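Envelope polyprotein (Puumala orthohantavirus, PDB 5FXU) supplies the Gn glycoprotein of the viral surface, which together with its partner Gc probably forms the spikes used for host-cell attachment and entry. Local coordinates at residues M206-K210 and N224-Y230; L93-L97 and L195-K199; P96-E100 and Y229-L233; P56-W62 and Y321-I327. All blocks are in the same frame, centred on the assembly; numbering follows the deposited sequence.

Interaction 1. Residues M206-K210 and N224-Y230; sequences MKLEK and NGFQGYY
An inverse gamma turn centred on Lys207, which is also the N-cap of helix 208-216, lies against Asn224-Tyr230, the run that enters strand 228-234 at Gly228. Met206 O accepts the N-H of Gly228 (Gly228 N to Met206 O 3.0 Å, N-H...O 160°). The same oxygen takes a weak turn bond from Leu208 N and a CA-H...O contact from Gln227 CA. At the first turn of the helix a water links the segments: it accepts from Glu209 N at 2.9 Å and donates to Asn224 O and Phe226 O. Leu208, with CG anti to its backbone N (chi1 180°), carries CD2 to 3.7 Å from Tyr230 CE2, while the same methyl sits at the edge of the Phe226 ring. The Met206 chain is bent at chi2 and chi3, which brings CE to 3.7 Å from Tyr229 CD1. Lys207 and Gln227 touch through their aliphatic parts, Lys207 CD to Gln227 CG 3.8 Å, and their polar ends share Asp317: Lys207 NZ by a salt bridge, Gln227 NE2 by a hydrogen bond. Glu209 CG and Asn224 CB run side by side, 3.9 Å apart, but the carboxylate goes to His333 and Lys339 and the amide to Thr314 and Cys336. One direct backbone bond and bridging waters, two of them with a weak leg, join the segments, while most side-chain polar ends are held by other parts of the chain.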
# COMPACT_ATOMS: atom_id res chain seq x y z
N MET A 206 -14.61 12.49 3.23
CA MET A 206 -13.89 11.27 2.83
C MET A 206 -13.46 11.28 1.36
O MET A 206 -12.91 10.27 0.90
CB MET A 206 -14.76 10.03 3.05
CG MET A 206 -15.33 9.87 4.44
SD MET A 206 -14.11 9.80 5.75
CE MET A 206 -13.25 8.33 5.20
N LYS A 207 -13.67 12.39 0.65
CA LYS A 207 -13.28 12.49 -0.77
C LYS A 207 -11.74 12.69 -0.89
O LYS A 207 -11.22 13.79 -1.09
CB LYS A 207 -14.11 13.54 -1.56
CG LYS A 207 -15.35 13.06 -2.36
CD LYS A 207 -16.58 12.81 -1.51
CE LYS A 207 -17.89 13.18 -2.23
NZ LYS A 207 -18.26 12.14 -3.23
N LEU A 208 -11.03 11.57 -0.77
CA LEU A 208 -9.57 11.56 -0.72
C LEU A 208 -8.89 12.23 -1.92
O LEU A 208 -7.94 13.00 -1.73
CB LEU A 208 -9.07 10.13 -0.54
CG LEU A 208 -7.57 9.87 -0.47
CD1 LEU A 208 -6.96 10.65 0.68
CD2 LEU A 208 -7.32 8.38 -0.32
N GLU A 209 -9.38 11.99 -3.14
CA GLU A 209 -8.74 12.57 -4.32
C GLU A 209 -8.90 14.08 -4.38
O GLU A 209 -8.03 14.78 -4.93
CB GLU A 209 -9.24 11.91 -5.60
CG GLU A 209 -8.50 12.31 -6.87
CD GLU A 209 -6.98 12.14 -6.80
OE1 GLU A 209 -6.48 11.18 -6.17
OE2 GLU A 209 -6.26 12.95 -7.42
N LYS A 210 -9.98 14.61 -3.79
CA LYS A 210 -10.13 16.07 -3.64
C LYS A 210 -9.01 16.67 -2.80
O LYS A 210 -8.53 17.77 -3.13
CB LYS A 210 -11.49 16.46 -3.06
CG LYS A 210 -12.67 16.19 -4.01
CD LYS A 210 -13.92 16.94 -3.57
CE LYS A 210 -15.10 16.83 -4.59
NZ LYS A 210 -14.86 16.85 -6.08
N ASN A 224 -14.39 13.49 -9.01
CA ASN A 224 -13.54 12.55 -8.26
C ASN A 224 -14.09 12.19 -6.86
O ASN A 224 -13.70 12.69 -5.80
CB ASN A 224 -12.10 13.01 -8.31
CG ASN A 224 -11.50 12.87 -9.73
OD1 ASN A 224 -11.51 11.77 -10.26
ND2 ASN A 224 -11.03 13.95 -10.35
N GLY A 225 -15.02 11.24 -6.94
CA GLY A 225 -15.88 10.87 -5.86
C GLY A 225 -15.45 9.73 -4.95
O GLY A 225 -16.15 9.45 -4.00
N PHE A 226 -14.32 9.06 -5.21
CA PHE A 226 -13.88 7.98 -4.31
C PHE A 226 -13.85 8.40 -2.82
O PHE A 226 -13.41 9.49 -2.48
CB PHE A 226 -12.53 7.42 -4.71
CG PHE A 226 -12.00 6.41 -3.71
CD1 PHE A 226 -12.51 5.13 -3.67
CD2 PHE A 226 -11.05 6.79 -2.76
CE1 PHE A 226 -12.06 4.22 -2.72
CE2 PHE A 226 -10.60 5.89 -1.83
CZ PHE A 226 -11.10 4.60 -1.81
N GLN A 227 -14.38 7.54 -1.96
CA GLN A 227 -14.43 7.81 -0.53
C GLN A 227 -13.59 6.81 0.22
O GLN A 227 -13.82 5.60 0.15
CB GLN A 227 -15.88 7.85 -0.01
CG GLN A 227 -16.56 9.18 -0.29
CD GLN A 227 -17.92 9.33 0.35
OE1 GLN A 227 -18.04 9.53 1.56
NE2 GLN A 227 -18.96 9.24 -0.46
N GLY A 228 -12.59 7.33 0.92
CA GLY A 228 -11.68 6.49 1.67
C GLY A 228 -10.52 7.26 2.22
O GLY A 228 -10.54 8.49 2.29
N TYR A 229 -9.51 6.54 2.65
CA TYR A 229 -8.38 7.15 3.33
C TYR A 229 -7.23 6.20 3.35
O TYR A 229 -7.40 5.05 2.99
CB TYR A 229 -8.76 7.53 4.77
CG TYR A 229 -9.17 6.40 5.67
CD1 TYR A 229 -10.50 5.99 5.74
CD2 TYR A 229 -8.25 5.80 6.51
CE1 TYR A 229 -10.88 4.95 6.60
CE2 TYR A 229 -8.63 4.77 7.38
CZ TYR A 229 -9.94 4.36 7.41
OH TYR A 229 -10.28 3.35 8.25
N TYR A 230 -6.06 6.69 3.74
CA TYR A 230 -4.92 5.80 3.90
C TYR A 230 -4.66 5.62 5.40
O TYR A 230 -4.81 6.56 6.18
CB TYR A 230 -3.67 6.34 3.18
CG TYR A 230 -3.63 6.10 1.69
CD1 TYR A 230 -3.16 4.89 1.18
CD2 TYR A 230 -4.01 7.07 0.80
CE1 TYR A 230 -3.08 4.67 -0.18
CE2 TYR A 230 -3.95 6.86 -0.56
CZ TYR A 230 -3.49 5.66 -1.06
OH TYR A 230 -3.43 5.46 -2.42
O HOH W 1 -17.18 12.37 1.67
O HOH W 2 -11.93 11.03 -4.00
O HOH W 3 -13.02 16.07 -7.86

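Interaction 2. Residues L93-L97 and L195-K199; sequences LVPPL and LIAKK
Leu195 O accepts a hydrogen bond from a water 2.8 Å away, which in turn accepts from Val94 N at 2.9 Å, joining the two backbones. A second water takes the N-H of Ala197 (water to Ala197 N 3.0 Å) and donates to Val94 O, at a short distance whose exact value is doubtful. The main-chain N and O of Val94 are thus both satisfied by solvent bridges to strand 185-197. Between the bridges Ile196 fills the contact. Its CG1 stands beside the backbone N (chi1 -50°) and the chain turns again at chi2 (-57°), setting CD1 3.8 Å from Val94 CB and also close to the carbonyl oxygen of that residue. The other branch, CG2, points at the backbone of the proline, 3.6 Å from Pro96 N. The loop between strand 79-89 and helix 102-105 crosses the end of strand 185-197, which pairs antiparallel with strand 228-234 on one flank and strand 340-354 on the other; Tyr229 of the former touches both Pro96 and Ile196. Farther along, the Pro96 ring rests on the chain where the strand ends, with Pro96 CG 3.5 Å from Ala197 O and 3.8 Å from Lys198 CD. Bends at chi2 and chi4 fold the Lys198 chain past the ring, Lys198 NZ donating to Lys199 O at 3.2 Å, while Lys199 NZ makes a salt bridge with Asp318.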
# COMPACT_ATOMS: atom_id res chain seq x y z
N LEU A 93 -6.54 -5.36 0.85
CA LEU A 93 -7.78 -4.58 0.93
C LEU A 93 -8.26 -4.73 2.35
O LEU A 93 -9.01 -5.65 2.69
CB LEU A 93 -8.88 -5.11 0.00
CG LEU A 93 -8.90 -4.64 -1.43
CD1 LEU A 93 -7.77 -5.31 -2.17
CD2 LEU A 93 -10.24 -4.98 -2.07
N VAL A 94 -7.83 -3.82 3.19
CA VAL A 94 -8.06 -3.94 4.60
C VAL A 94 -9.33 -3.14 4.93
O VAL A 94 -9.51 -2.03 4.45
CB VAL A 94 -6.83 -3.43 5.37
CG1 VAL A 94 -6.99 -3.67 6.85
CG2 VAL A 94 -5.57 -4.12 4.85
N PRO A 95 -10.25 -3.74 5.70
CA PRO A 95 -11.46 -2.98 6.03
C PRO A 95 -11.18 -1.86 6.98
O PRO A 95 -10.17 -1.89 7.68
CB PRO A 95 -12.36 -4.02 6.71
CG PRO A 95 -11.83 -5.34 6.29
CD PRO A 95 -10.35 -5.14 6.14
N PRO A 96 -12.08 -0.88 7.05
CA PRO A 96 -11.92 0.20 8.04
C PRO A 96 -11.84 -0.33 9.47
O PRO A 96 -12.44 -1.34 9.76
CB PRO A 96 -13.19 1.04 7.87
CG PRO A 96 -13.80 0.61 6.58
CD PRO A 96 -13.32 -0.76 6.25
N LEU A 97 -11.04 0.34 10.29
CA LEU A 97 -10.81 0.03 11.72
C LEU A 97 -9.90 -1.16 12.03
O LEU A 97 -9.46 -1.30 13.17
CB LEU A 97 -12.14 -0.10 12.49
CG LEU A 97 -13.15 1.05 12.30
CD1 LEU A 97 -14.37 0.81 13.17
CD2 LEU A 97 -12.54 2.43 12.59
N LEU A 195 -4.65 1.62 1.39
CA LEU A 195 -5.86 2.30 1.01
C LEU A 195 -7.08 1.61 1.58
O LEU A 195 -7.30 0.42 1.33
CB LEU A 195 -5.98 2.33 -0.52
CG LEU A 195 -7.19 3.09 -1.04
CD1 LEU A 195 -7.06 4.57 -0.78
CD2 LEU A 195 -7.29 2.89 -2.53
N ILE A 196 -7.92 2.38 2.27
CA ILE A 196 -9.12 1.85 2.92
C ILE A 196 -10.34 2.53 2.30
O ILE A 196 -10.42 3.77 2.29
CB ILE A 196 -9.11 2.18 4.42
CG1 ILE A 196 -7.78 1.78 5.11
CG2 ILE A 196 -10.31 1.58 5.13
CD1 ILE A 196 -7.41 0.34 4.99
N ALA A 197 -11.29 1.75 1.80
CA ALA A 197 -12.57 2.27 1.32
C ALA A 197 -13.53 2.50 2.48
O ALA A 197 -13.83 1.59 3.25
CB ALA A 197 -13.19 1.31 0.35
N LYS A 198 -14.03 3.73 2.58
CA LYS A 198 -14.91 4.14 3.65
C LYS A 198 -15.80 5.30 3.20
O LYS A 198 -15.33 6.42 2.96
CB LYS A 198 -14.09 4.51 4.89
CG LYS A 198 -14.89 4.97 6.11
CD LYS A 198 -15.78 3.86 6.64
CE LYS A 198 -16.56 4.24 7.90
NZ LYS A 198 -17.62 5.27 7.77
N LYS A 199 -17.09 5.03 3.12
CA LYS A 199 -18.11 5.98 2.69
C LYS A 199 -18.76 6.69 3.89
O LYS A 199 -18.83 6.10 4.98
CB LYS A 199 -19.17 5.22 1.91
CG LYS A 199 -19.42 5.74 0.52
CD LYS A 199 -20.29 4.80 -0.29
CE LYS A 199 -21.28 5.61 -1.11
NZ LYS A 199 -22.02 4.70 -2.00
O HOH W 4 -10.84 -1.10 2.50
O HOH W 5 -5.87 -1.82 2.31

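Interaction 3. Residues P96-E100 and Y229-L233; sequences PLVIE and YYICL
Tyr229 and Glu100 supply the polar part of the contact: Tyr229 OH donates to Glu100 OE2 at 2.5 Å, a short bond to the syn lone pair of the carboxylate oxygen, though its exact length is uncertain at this resolution. They reach in from facing sides, the oxygen lies at the ring edge near its plane, and the carboxylate is turned 71° against the ring. A bend at chi2 (97°) folds the Glu100 chain back over its own loop, where OE2 also receives a weak bond from Leu97 N, 3.5 Å away. Apolar contacts continue along the strand. Ile99 CD1 presses on Ile231 CG2 at 3.4 Å, a close-packed pair of methyls, as the two side chains pass antiparallel to one another. The other branch of Ile231 slants across the glutamate stem, Ile231 CD1 to Glu100 CG 3.5 Å, and Ile99 CG2 reaches Leu233 CD2 more loosely at 4.2 Å. Alternate residues of strand 228-234 thus meet the loop that precedes helix 102-105, while Cys232 points away and forms a disulfide with Cys193 of strand 185-197. Tyr229 stacks on Tyr242 of strand 237-243, and Ile99 and Leu233 both continue onto strand 19-30, at Leu19 and Ile21.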
# COMPACT_ATOMS: atom_id res chain seq x y z
N PRO A 96 -12.08 -0.88 7.05
CA PRO A 96 -11.92 0.20 8.04
C PRO A 96 -11.84 -0.33 9.47
O PRO A 96 -12.44 -1.34 9.76
CB PRO A 96 -13.19 1.04 7.87
CG PRO A 96 -13.80 0.61 6.58
CD PRO A 96 -13.32 -0.76 6.25
N LEU A 97 -11.04 0.34 10.29
CA LEU A 97 -10.81 0.03 11.72
C LEU A 97 -9.90 -1.16 12.03
O LEU A 97 -9.46 -1.30 13.17
CB LEU A 97 -12.14 -0.10 12.49
CG LEU A 97 -13.15 1.05 12.30
CD1 LEU A 97 -14.37 0.81 13.17
CD2 LEU A 97 -12.54 2.43 12.59
N VAL A 98 -9.62 -2.02 11.06
CA VAL A 98 -8.89 -3.26 11.35
C VAL A 98 -7.46 -2.96 11.82
O VAL A 98 -7.05 -3.43 12.88
CB VAL A 98 -8.93 -4.22 10.15
CG1 VAL A 98 -7.96 -5.37 10.31
CG2 VAL A 98 -10.34 -4.74 9.97
N ILE A 99 -6.73 -2.16 11.03
CA ILE A 99 -5.38 -1.77 11.42
C ILE A 99 -5.45 -0.84 12.65
O ILE A 99 -4.66 -0.99 13.59
CB ILE A 99 -4.60 -1.12 10.26
CG1 ILE A 99 -4.27 -2.19 9.22
CG2 ILE A 99 -3.31 -0.49 10.76
CD1 ILE A 99 -3.82 -1.65 7.89
N GLU A 100 -6.37 0.12 12.64
CA GLU A 100 -6.46 1.13 13.70
C GLU A 100 -6.65 0.52 15.08
O GLU A 100 -6.14 1.06 16.05
CB GLU A 100 -7.57 2.14 13.43
CG GLU A 100 -7.37 2.97 12.16
CD GLU A 100 -8.14 2.42 10.96
OE1 GLU A 100 -7.88 1.25 10.54
OE2 GLU A 100 -8.99 3.17 10.42
N TYR A 229 -9.51 6.54 2.65
CA TYR A 229 -8.38 7.15 3.33
C TYR A 229 -7.23 6.20 3.35
O TYR A 229 -7.40 5.05 2.99
CB TYR A 229 -8.76 7.53 4.77
CG TYR A 229 -9.17 6.40 5.67
CD1 TYR A 229 -10.50 5.99 5.74
CD2 TYR A 229 -8.25 5.80 6.51
CE1 TYR A 229 -10.88 4.95 6.60
CE2 TYR A 229 -8.63 4.77 7.38
CZ TYR A 229 -9.94 4.36 7.41
OH TYR A 229 -10.28 3.35 8.25
N TYR A 230 -6.06 6.69 3.74
CA TYR A 230 -4.92 5.80 3.90
C TYR A 230 -4.66 5.62 5.40
O TYR A 230 -4.81 6.56 6.18
CB TYR A 230 -3.67 6.34 3.18
CG TYR A 230 -3.63 6.10 1.69
CD1 TYR A 230 -3.16 4.89 1.18
CD2 TYR A 230 -4.01 7.07 0.80
CE1 TYR A 230 -3.08 4.67 -0.18
CE2 TYR A 230 -3.95 6.86 -0.56
CZ TYR A 230 -3.49 5.66 -1.06
OH TYR A 230 -3.43 5.46 -2.42
N ILE A 231 -4.23 4.40 5.77
CA ILE A 231 -3.74 4.12 7.10
C ILE A 231 -2.29 3.69 6.93
O ILE A 231 -1.99 2.84 6.09
CB ILE A 231 -4.65 3.11 7.84
CG1 ILE A 231 -4.45 3.22 9.33
CG2 ILE A 231 -4.48 1.68 7.33
CD1 ILE A 231 -5.14 4.43 9.95
N CYS A 232 -1.39 4.31 7.69
CA CYS A 232 0.05 4.19 7.45
C CYS A 232 0.74 3.81 8.72
O CYS A 232 0.27 4.12 9.81
CB CYS A 232 0.65 5.53 6.95
SG CYS A 232 -0.18 6.22 5.48
N LEU A 233 1.87 3.13 8.57
CA LEU A 233 2.74 2.87 9.68
C LEU A 233 4.08 3.46 9.34
O LEU A 233 4.52 3.36 8.20
CB LEU A 233 2.88 1.37 9.96
CG LEU A 233 1.83 0.62 10.78
CD1 LEU A 233 1.16 1.35 11.92
CD2 LEU A 233 0.78 0.16 9.81

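Interaction 4. Residues P56-W62 and Y321-I327; sequences PFTKWTW and YIWAPGI
Thr58 uses both of its main-chain polar atoms on strand 321-323: Thr58 N donates to Tyr321 O at 2.8 Å, almost straight at 177°, and Thr58 O accepts from Trp323 N at 3.0 Å. Trp60 N then donates to Trp323 O at 2.9 Å. Beyond these direct bonds, water takes over at each end. One molecule bridges Pro56 O (2.8 Å) and Tyr321 N (2.9 Å); another accepts from Trp62 N at 2.8 Å and donates to Pro325 O. The pattern is that of a short parallel pairing, with strand 54-64 held on its other edge by strand 79-89 and strand 321-323 flanked by 310-313. It stops at a type II turn, Ala324 to Ile327, closed by Ile327 N to Ala324 O; Gly326 takes the positive phi (79°) of the turn. At this turn the indole Trp62 NE1 gives only a weak, bent bond to Gly326 O, 2.9 Å and 120°, and another weak one to Phe301 O. Thr58 OG1 is hydrogen-bonded to Glu85 OE2. Aliphatic carbons pack on the aromatic rings: Tyr321 CB lies over a face of the Phe57 ring, and Ile327 CD1 over the face of the Trp60 six-membered ring, nearest the CD2-CE2 bond, both as CH-pi contacts. The extended Lys59 chain runs alongside the Trp323 indole, its CD 3.8 Å from Trp323 CZ3, and its NZ makes a long, weak ion pair with Glu35.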
# COMPACT_ATOMS: atom_id res chain seq x y z
N PRO A 56 -13.51 -8.60 -5.69
CA PRO A 56 -13.68 -8.37 -7.13
C PRO A 56 -12.81 -7.24 -7.70
O PRO A 56 -12.85 -6.11 -7.23
CB PRO A 56 -15.17 -8.02 -7.26
CG PRO A 56 -15.52 -7.39 -5.95
CD PRO A 56 -14.69 -8.12 -4.93
N PHE A 57 -12.05 -7.58 -8.74
CA PHE A 57 -11.14 -6.71 -9.46
C PHE A 57 -11.48 -6.73 -10.94
O PHE A 57 -11.94 -7.73 -11.48
CB PHE A 57 -9.71 -7.21 -9.32
CG PHE A 57 -8.99 -6.67 -8.13
CD1 PHE A 57 -9.18 -7.22 -6.85
CD2 PHE A 57 -8.09 -5.65 -8.27
CE1 PHE A 57 -8.49 -6.72 -5.75
CE2 PHE A 57 -7.40 -5.15 -7.19
CZ PHE A 57 -7.61 -5.68 -5.92
N THR A 58 -11.25 -5.60 -11.59
CA THR A 58 -11.23 -5.55 -13.02
C THR A 58 -9.81 -5.80 -13.45
O THR A 58 -8.94 -5.05 -13.09
CB THR A 58 -11.71 -4.20 -13.52
OG1 THR A 58 -13.10 -4.12 -13.26
CG2 THR A 58 -11.45 -4.05 -15.04
N LYS A 59 -9.58 -6.86 -14.20
CA LYS A 59 -8.27 -7.11 -14.79
C LYS A 59 -8.14 -6.42 -16.14
O LYS A 59 -8.92 -6.67 -17.02
CB LYS A 59 -8.09 -8.60 -14.98
CG LYS A 59 -6.74 -8.99 -15.51
CD LYS A 59 -6.72 -10.47 -15.73
CE LYS A 59 -5.42 -10.89 -16.34
NZ LYS A 59 -5.41 -12.37 -16.51
N TRP A 60 -7.12 -5.58 -16.30
CA TRP A 60 -6.91 -4.77 -17.46
C TRP A 60 -5.52 -5.09 -18.00
O TRP A 60 -4.53 -4.92 -17.30
CB TRP A 60 -7.01 -3.29 -17.07
CG TRP A 60 -6.79 -2.32 -18.19
CD1 TRP A 60 -7.15 -2.50 -19.51
CD2 TRP A 60 -6.18 -1.03 -18.11
NE1 TRP A 60 -6.77 -1.42 -20.25
CE2 TRP A 60 -6.17 -0.49 -19.43
CE3 TRP A 60 -5.62 -0.28 -17.09
CZ2 TRP A 60 -5.65 0.78 -19.73
CZ3 TRP A 60 -5.10 0.97 -17.37
CH2 TRP A 60 -5.12 1.49 -18.69
N THR A 61 -5.45 -5.54 -19.26
CA THR A 61 -4.21 -6.09 -19.86
C THR A 61 -3.99 -5.50 -21.26
O THR A 61 -4.92 -5.03 -21.88
CB THR A 61 -4.31 -7.63 -19.98
OG1 THR A 61 -5.51 -8.00 -20.66
CG2 THR A 61 -4.34 -8.26 -18.65
N TRP A 62 -2.76 -5.52 -21.75
CA TRP A 62 -2.48 -5.04 -23.10
C TRP A 62 -1.74 -6.09 -23.93
O TRP A 62 -1.02 -6.91 -23.36
CB TRP A 62 -1.69 -3.73 -23.05
CG TRP A 62 -0.21 -3.83 -22.73
CD1 TRP A 62 0.37 -3.76 -21.51
CD2 TRP A 62 0.86 -3.96 -23.67
NE1 TRP A 62 1.72 -3.87 -21.62
CE2 TRP A 62 2.06 -3.97 -22.94
CE3 TRP A 62 0.91 -4.07 -25.06
CZ2 TRP A 62 3.32 -4.11 -23.55
CZ3 TRP A 62 2.17 -4.19 -25.68
CH2 TRP A 62 3.35 -4.20 -24.92
N TYR A 321 -11.97 -1.59 -8.22
CA TYR A 321 -10.60 -2.04 -8.03
C TYR A 321 -10.03 -2.55 -9.35
O TYR A 321 -10.70 -3.25 -10.09
CB TYR A 321 -10.53 -3.14 -6.96
CG TYR A 321 -10.82 -2.68 -5.57
CD1 TYR A 321 -9.83 -2.10 -4.80
CD2 TYR A 321 -12.10 -2.82 -5.00
CE1 TYR A 321 -10.09 -1.67 -3.51
CE2 TYR A 321 -12.37 -2.39 -3.70
CZ TYR A 321 -11.35 -1.81 -2.96
OH TYR A 321 -11.57 -1.34 -1.68
N ILE A 322 -8.79 -2.21 -9.60
CA ILE A 322 -8.12 -2.53 -10.85
C ILE A 322 -6.82 -3.26 -10.61
O ILE A 322 -6.08 -2.92 -9.73
CB ILE A 322 -7.83 -1.25 -11.67
CG1 ILE A 322 -9.16 -0.68 -12.15
CG2 ILE A 322 -7.01 -1.54 -12.92
CD1 ILE A 322 -9.28 0.76 -11.78
N TRP A 323 -6.61 -4.29 -11.40
CA TRP A 323 -5.36 -4.99 -11.50
C TRP A 323 -4.89 -4.86 -12.95
O TRP A 323 -5.55 -5.37 -13.85
CB TRP A 323 -5.57 -6.45 -11.12
CG TRP A 323 -4.35 -7.29 -11.26
CD1 TRP A 323 -3.09 -6.93 -11.00
CD2 TRP A 323 -4.30 -8.64 -11.69
NE1 TRP A 323 -2.25 -7.96 -11.25
CE2 TRP A 323 -2.98 -9.03 -11.68
CE3 TRP A 323 -5.28 -9.57 -12.07
CZ2 TRP A 323 -2.57 -10.31 -12.03
CZ3 TRP A 323 -4.89 -10.84 -12.42
CH2 TRP A 323 -3.54 -11.20 -12.40
N ALA A 324 -3.76 -4.20 -13.18
CA ALA A 324 -3.32 -3.85 -14.51
C ALA A 324 -1.91 -4.31 -14.81
O ALA A 324 -0.97 -3.52 -14.79
CB ALA A 324 -3.48 -2.36 -14.74
N PRO A 325 -1.74 -5.60 -15.07
CA PRO A 325 -0.39 -6.10 -15.29
C PRO A 325 0.17 -5.59 -16.59
O PRO A 325 -0.54 -5.59 -17.61
CB PRO A 325 -0.56 -7.61 -15.32
CG PRO A 325 -2.01 -7.89 -15.41
CD PRO A 325 -2.73 -6.68 -14.90
N GLY A 326 1.40 -5.12 -16.55
CA GLY A 326 2.07 -4.54 -17.70
C GLY A 326 1.66 -3.10 -18.00
O GLY A 326 2.03 -2.58 -19.03
N ILE A 327 0.91 -2.46 -17.12
CA ILE A 327 0.47 -1.07 -17.31
C ILE A 327 0.68 -0.27 -16.02
O ILE A 327 0.23 -0.68 -14.96
CB ILE A 327 -1.02 -1.00 -17.65
CG1 ILE A 327 -1.34 -1.85 -18.89
CG2 ILE A 327 -1.45 0.46 -17.85
CD1 ILE A 327 -2.81 -1.99 -19.20
O HOH W 6 -14.00 -3.66 -8.09
O HOH W 7 -1.19 -6.93 -19.90

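Interactions 1, 2 and 3 meet around Tyr229: interaction 1 uses its ring, interaction 3 its hydroxyl, and its carbonyl probably takes the N-H of Ile196 from interaction 2 (Tyr229 O to Ile196 N 2.8 Å). Interactions 2 and 3 share Pro96 and Leu97, with centres about 7 Å apart; the centre of interaction 1 is about 11 Å from that of interaction 2. Interaction 4 stands apart, about 20 Å from interaction 2 between centres, but touches it where Leu93 CD2 packs 3.5 Å from Tyr321 CZ. Glycans attached to the protein flank two of them: a sugar lies about 7 Å from the Trp62 side chain and another about 10 Å from that of Glu209.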